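Local structure of putative uncharacterized protein (Bacillus anthracis, 3LNO) at residues F9-V20 with V67-V78. The protein is of unknown function but probably takes part in iron-sulfur cluster assembly. Numbering follows the deposited sequence.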
loop_
_atom_site.group_PDB
_atom_site.type_symbol
_atom_site.label_atom_id
_atom_site.label_comp_id
_atom_site.label_asym_id
_atom_site.label_seq_id
_atom_site.Cartn_x
_atom_site.Cartn_y
_atom_site.Cartn_z
ATOM N N PHE A 9 -13.015 6.141 -4.701
ATOM C CA PHE A 9 -11.802 6.885 -4.371
ATOM C C PHE A 9 -10.776 5.939 -3.751
ATOM O O PHE A 9 -9.592 6.003 -4.051
ATOM C CB PHE A 9 -12.107 8.069 -3.436
ATOM C CG PHE A 9 -10.925 8.995 -3.228
ATOM C CD1 PHE A 9 -10.220 9.487 -4.319
ATOM C CD2 PHE A 9 -10.525 9.369 -1.943
ATOM C CE1 PHE A 9 -9.131 10.338 -4.142
ATOM C CE2 PHE A 9 -9.451 10.222 -1.757
ATOM C CZ PHE A 9 -8.739 10.706 -2.866
ATOM N N GLU A 10 -11.249 5.062 -2.877
ATOM C CA GLU A 10 -10.402 4.072 -2.238
ATOM C C GLU A 10 -9.760 3.179 -3.268
ATOM O O GLU A 10 -8.593 2.809 -3.152
ATOM C CB GLU A 10 -11.228 3.236 -1.246
ATOM C CG GLU A 10 -11.718 4.109 -0.112
ATOM C CD GLU A 10 -12.828 3.466 0.695
ATOM O OE1 GLU A 10 -13.424 2.456 0.243
ATOM O OE2 GLU A 10 -13.126 4.019 1.769
ATOM N N ASN A 11 -10.535 2.831 -4.282
ATOM C CA ASN A 11 -10.016 1.951 -5.301
ATOM C C ASN A 11 -8.920 2.696 -6.085
ATOM O O ASN A 11 -7.860 2.147 -6.393
ATOM C CB ASN A 11 -11.159 1.508 -6.213
ATOM C CG ASN A 11 -10.706 0.531 -7.254
ATOM O OD1 ASN A 11 -10.187 -0.529 -6.930
ATOM N ND2 ASN A 11 -10.867 0.898 -8.520
ATOM N N LYS A 12 -9.180 3.955 -6.408
ATOM C CA LYS A 12 -8.188 4.760 -7.119
ATOM C C LYS A 12 -6.906 4.902 -6.294
ATOM O O LYS A 12 -5.797 4.740 -6.802
ATOM C CB LYS A 12 -8.768 6.141 -7.425
ATOM C CG LYS A 12 -7.774 7.068 -8.118
ATOM C CD LYS A 12 -8.392 8.441 -8.318
ATOM C CE LYS A 12 -7.707 9.195 -9.461
ATOM N NZ LYS A 12 -8.239 10.597 -9.612
ATOM N N LEU A 13 -7.048 5.168 -5.002
ATOM C CA LEU A 13 -5.871 5.268 -4.150
ATOM C C LEU A 13 -5.094 3.964 -4.150
ATOM O O LEU A 13 -3.862 3.965 -4.196
ATOM C CB LEU A 13 -6.244 5.649 -2.716
ATOM C CG LEU A 13 -6.808 7.049 -2.447
ATOM C CD1 LEU A 13 -7.235 7.146 -0.983
ATOM C CD2 LEU A 13 -5.775 8.100 -2.732
ATOM N N TYR A 14 -5.802 2.842 -4.068
ATOM C CA TYR A 14 -5.117 1.548 -3.953
ATOM C C TYR A 14 -4.325 1.240 -5.227
ATOM O O TYR A 14 -3.193 0.767 -5.165
ATOM C CB TYR A 14 -6.144 0.440 -3.658
ATOM C CG TYR A 14 -5.606 -0.959 -3.480
ATOM C CD1 TYR A 14 -5.234 -1.426 -2.223
ATOM C CD2 TYR A 14 -5.490 -1.831 -4.572
ATOM C CE1 TYR A 14 -4.758 -2.702 -2.045
ATOM C CE2 TYR A 14 -4.985 -3.116 -4.409
ATOM C CZ TYR A 14 -4.648 -3.548 -3.146
ATOM O OH TYR A 14 -4.175 -4.823 -2.979
ATOM N N ALA A 15 -4.918 1.534 -6.377
ATOM C CA ALA A 15 -4.255 1.292 -7.665
ATOM C C ALA A 15 -2.980 2.123 -7.770
ATOM O O ALA A 15 -1.972 1.684 -8.319
ATOM C CB ALA A 15 -5.228 1.625 -8.888
ATOM N N ASN A 16 -3.005 3.330 -7.230
ATOM C CA ASN A 16 -1.811 4.167 -7.331
ATOM C C ASN A 16 -0.659 3.683 -6.438
ATOM O O ASN A 16 0.497 4.038 -6.657
ATOM C CB ASN A 16 -2.158 5.630 -7.065
ATOM C CG ASN A 16 -2.662 6.314 -8.310
ATOM O OD1 ASN A 16 -1.874 6.859 -9.087
ATOM N ND2 ASN A 16 -3.982 6.263 -8.527
ATOM N N LEU A 17 -0.980 2.864 -5.435
ATOM C CA LEU A 17 0.039 2.300 -4.550
ATOM C C LEU A 17 0.911 1.269 -5.288
ATOM O O LEU A 17 1.944 0.823 -4.776
ATOM C CB LEU A 17 -0.624 1.687 -3.317
ATOM C CG LEU A 17 -1.247 2.700 -2.338
ATOM C CD1 LEU A 17 -1.895 1.950 -1.175
ATOM C CD2 LEU A 17 -0.147 3.664 -1.801
ATOM N N GLU A 18 0.530 0.913 -6.508
ATOM C CA GLU A 18 1.417 0.066 -7.322
ATOM C C GLU A 18 2.694 0.769 -7.716
ATOM O O GLU A 18 3.619 0.127 -8.213
ATOM C CB GLU A 18 0.743 -0.414 -8.600
ATOM C CG GLU A 18 -0.344 -1.405 -8.328
ATOM C CD GLU A 18 -1.021 -1.863 -9.585
ATOM O OE1 GLU A 18 -1.468 -1.007 -10.386
ATOM O OE2 GLU A 18 -1.100 -3.094 -9.765
ATOM N N ALA A 19 2.753 2.083 -7.529
ATOM C CA ALA A 19 3.976 2.821 -7.847
ATOM C C ALA A 19 4.914 2.883 -6.662
ATOM O O ALA A 19 5.942 3.549 -6.735
ATOM C CB ALA A 19 3.645 4.228 -8.326
ATOM N N VAL A 20 4.552 2.240 -5.551
ATOM C CA VAL A 20 5.431 2.204 -4.358
ATOM C C VAL A 20 6.109 0.834 -4.294
ATOM O O VAL A 20 5.442 -0.195 -4.145
ATOM C CB VAL A 20 4.620 2.408 -3.045
ATOM C CG1 VAL A 20 5.523 2.261 -1.828
ATOM C CG2 VAL A 20 3.850 3.764 -3.043
ATOM N N VAL A 67 4.753 6.182 0.180
ATOM C CA VAL A 67 3.297 6.183 0.117
ATOM C C VAL A 67 2.753 7.617 0.095
ATOM O O VAL A 67 1.947 7.973 -0.764
ATOM C CB VAL A 67 2.653 5.371 1.291
ATOM C CG1 VAL A 67 1.180 5.639 1.371
ATOM C CG2 VAL A 67 2.854 3.868 1.100
ATOM N N LYS A 68 3.220 8.466 1.010
ATOM C CA LYS A 68 2.716 9.843 1.043
ATOM C C LYS A 68 3.075 10.632 -0.206
ATOM O O LYS A 68 2.246 11.324 -0.773
ATOM C CB LYS A 68 3.183 10.571 2.300
ATOM C CG LYS A 68 2.702 9.880 3.571
ATOM C CD LYS A 68 3.035 10.708 4.801
ATOM C CE LYS A 68 2.166 10.306 5.995
ATOM N NZ LYS A 68 2.339 11.301 7.083
ATOM N N LYS A 69 4.306 10.515 -0.653
ATOM C CA LYS A 69 4.697 11.198 -1.876
ATOM C C LYS A 69 3.886 10.701 -3.069
ATOM O O LYS A 69 3.389 11.501 -3.888
ATOM C CB LYS A 69 6.184 10.979 -2.139
ATOM C CG LYS A 69 6.674 11.630 -3.427
ATOM C CD LYS A 69 8.203 11.812 -3.452
ATOM C CE LYS A 69 8.946 10.503 -3.748
ATOM N NZ LYS A 69 10.411 10.728 -4.004
ATOM N N VAL A 70 3.745 9.385 -3.195
ATOM C CA VAL A 70 3.103 8.867 -4.402
ATOM C C VAL A 70 1.644 9.316 -4.427
ATOM O O VAL A 70 1.149 9.823 -5.433
ATOM C CB VAL A 70 3.221 7.335 -4.511
ATOM C CG1 VAL A 70 2.065 6.759 -5.373
ATOM C CG2 VAL A 70 4.590 6.956 -5.083
ATOM N N LEU A 71 0.950 9.158 -3.308
ATOM C CA LEU A 71 -0.471 9.487 -3.318
ATOM C C LEU A 71 -0.686 10.997 -3.463
ATOM O O LEU A 71 -1.535 11.421 -4.245
ATOM C CB LEU A 71 -1.181 8.923 -2.092
ATOM C CG LEU A 71 -1.186 7.406 -1.995
ATOM C CD1 LEU A 71 -1.970 6.976 -0.775
ATOM C CD2 LEU A 71 -1.800 6.762 -3.278
ATOM N N SER A 72 0.105 11.815 -2.758
ATOM C CA SER A 72 -0.116 13.254 -2.829
ATOM C C SER A 72 0.210 13.763 -4.227
ATOM O O SER A 72 -0.437 14.673 -4.748
ATOM C CB SER A 72 0.711 14.007 -1.778
ATOM O OG SER A 72 2.106 13.797 -1.969
ATOM N N THR A 73 1.216 13.164 -4.843
ATOM C CA THR A 73 1.600 13.573 -6.184
ATOM C C THR A 73 0.647 13.033 -7.252
ATOM O O THR A 73 0.206 13.771 -8.131
ATOM C CB THR A 73 3.010 13.091 -6.500
ATOM O OG1 THR A 73 3.899 13.594 -5.490
ATOM C CG2 THR A 73 3.436 13.575 -7.876
ATOM N N ASN A 74 0.315 11.751 -7.173
ATOM C CA ASN A 74 -0.438 11.110 -8.252
ATOM C C ASN A 74 -1.942 11.230 -8.106
ATOM O O ASN A 74 -2.673 11.166 -9.090
ATOM C CB ASN A 74 0.043 9.660 -8.451
ATOM C CG ASN A 74 1.496 9.598 -8.947
ATOM O OD1 ASN A 74 2.103 10.633 -9.198
ATOM N ND2 ASN A 74 2.046 8.400 -9.100
ATOM N N VAL A 75 -2.409 11.457 -6.885
ATOM C CA VAL A 75 -3.841 11.624 -6.640
ATOM C C VAL A 75 -4.050 12.910 -5.843
ATOM O O VAL A 75 -4.404 12.876 -4.657
ATOM C CB VAL A 75 -4.401 10.423 -5.863
ATOM C CG1 VAL A 75 -5.916 10.473 -5.845
ATOM C CG2 VAL A 75 -3.886 9.113 -6.494
ATOM N N PRO A 76 -3.814 14.062 -6.499
ATOM C CA PRO A 76 -3.770 15.387 -5.853
ATOM C C PRO A 76 -5.042 15.742 -5.101
ATOM O O PRO A 76 -4.997 16.575 -4.207
ATOM C CB PRO A 76 -3.567 16.352 -7.031
ATOM C CG PRO A 76 -4.040 15.541 -8.277
ATOM C CD PRO A 76 -3.592 14.142 -7.954
ATOM N N GLU A 77 -6.167 15.126 -5.447
ATOM C CA GLU A 77 -7.400 15.420 -4.732
ATOM C C GLU A 77 -7.486 14.726 -3.361
ATOM O O GLU A 77 -8.451 14.941 -2.613
ATOM C CB GLU A 77 -8.651 15.125 -5.591
ATOM C CG GLU A 77 -9.000 13.632 -5.807
ATOM C CD GLU A 77 -8.207 12.984 -6.943
ATOM O OE1 GLU A 77 -7.058 13.422 -7.200
ATOM O OE2 GLU A 77 -8.733 12.026 -7.571
ATOM N N VAL A 78 -6.497 13.897 -3.021
ATOM C CA VAL A 78 -6.482 13.334 -1.672
ATOM C C VAL A 78 -6.148 14.458 -0.669
ATOM O O VAL A 78 -5.378 15.365 -0.988
ATOM C CB VAL A 78 -5.471 12.157 -1.514
ATOM C CG1 VAL A 78 -4.036 12.654 -1.508
ATOM C CG2 VAL A 78 -5.731 11.398 -0.229
HETATM O O HOH W 1 0.759 6.179 -8.519
#
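From Asn16 facing Leu71 to Val20 facing Val67, the pairing of the two segments runs in opposite senses while their helices cross steeply, a worked example of two helices packed on one face of a sheet. The axes of helices 9-16 and 67-74 pass 10.1 Å apart, their N-to-C directions 123° from each other. The first helix gives way to a 3-10 segment at 17-19; the second ends at Asn74, and a type I turn from Val75 to Val78 brings Val78 to the edge of the Phe9 ring.

Val75 packs against the face of the first helix formed by Phe9, Lys12, Leu13 and Asn16. Its CG1 lies 3.6 Å from Phe9 CE1 and also meets Leu13 CD2, while CG2 rests against the amide of Asn16, 3.5 Å from ND2. That amide is held by its own helix: ND2 donates almost straight (171°) to Lys12 O, standing above the carbonyl plane on the face opposite to the backbone N-H of Asn16. A water completes the junction, donating to both Asn16 O and Asn16 OD1 and accepting from Asn74 ND2. Farther along, Leu17 CD2 packs 3.8 Å from Leu71 CD2, and Val20 CG2 meets Val70 CG2 at 3.9 Å.

At the other end Val78 CA sits in the plane of the Phe9 ring, one face of which has Leu13 CG over its centre. The extended Lys12 chain brings NZ to the syn lone pair of Glu77 OE2 in a salt bridge, though the modelled NZ-OE2 separation of 2.5 Å is doubtfully short. Glu77 CG lies between its backbone N and carbonyl carbon (chi1 73°), and a bend at chi2 turns the carboxylate toward Lys12.

Helix 3-16 lies on strands 35-40 and 46-50, through Phe9 on Ala40 and Leu13 on Ala46; helix 60-74 lies on 46-50 and 81-85, through Leu71 on Ile48 and Ile81. They share the central strand, where Val78 also touches Ala46.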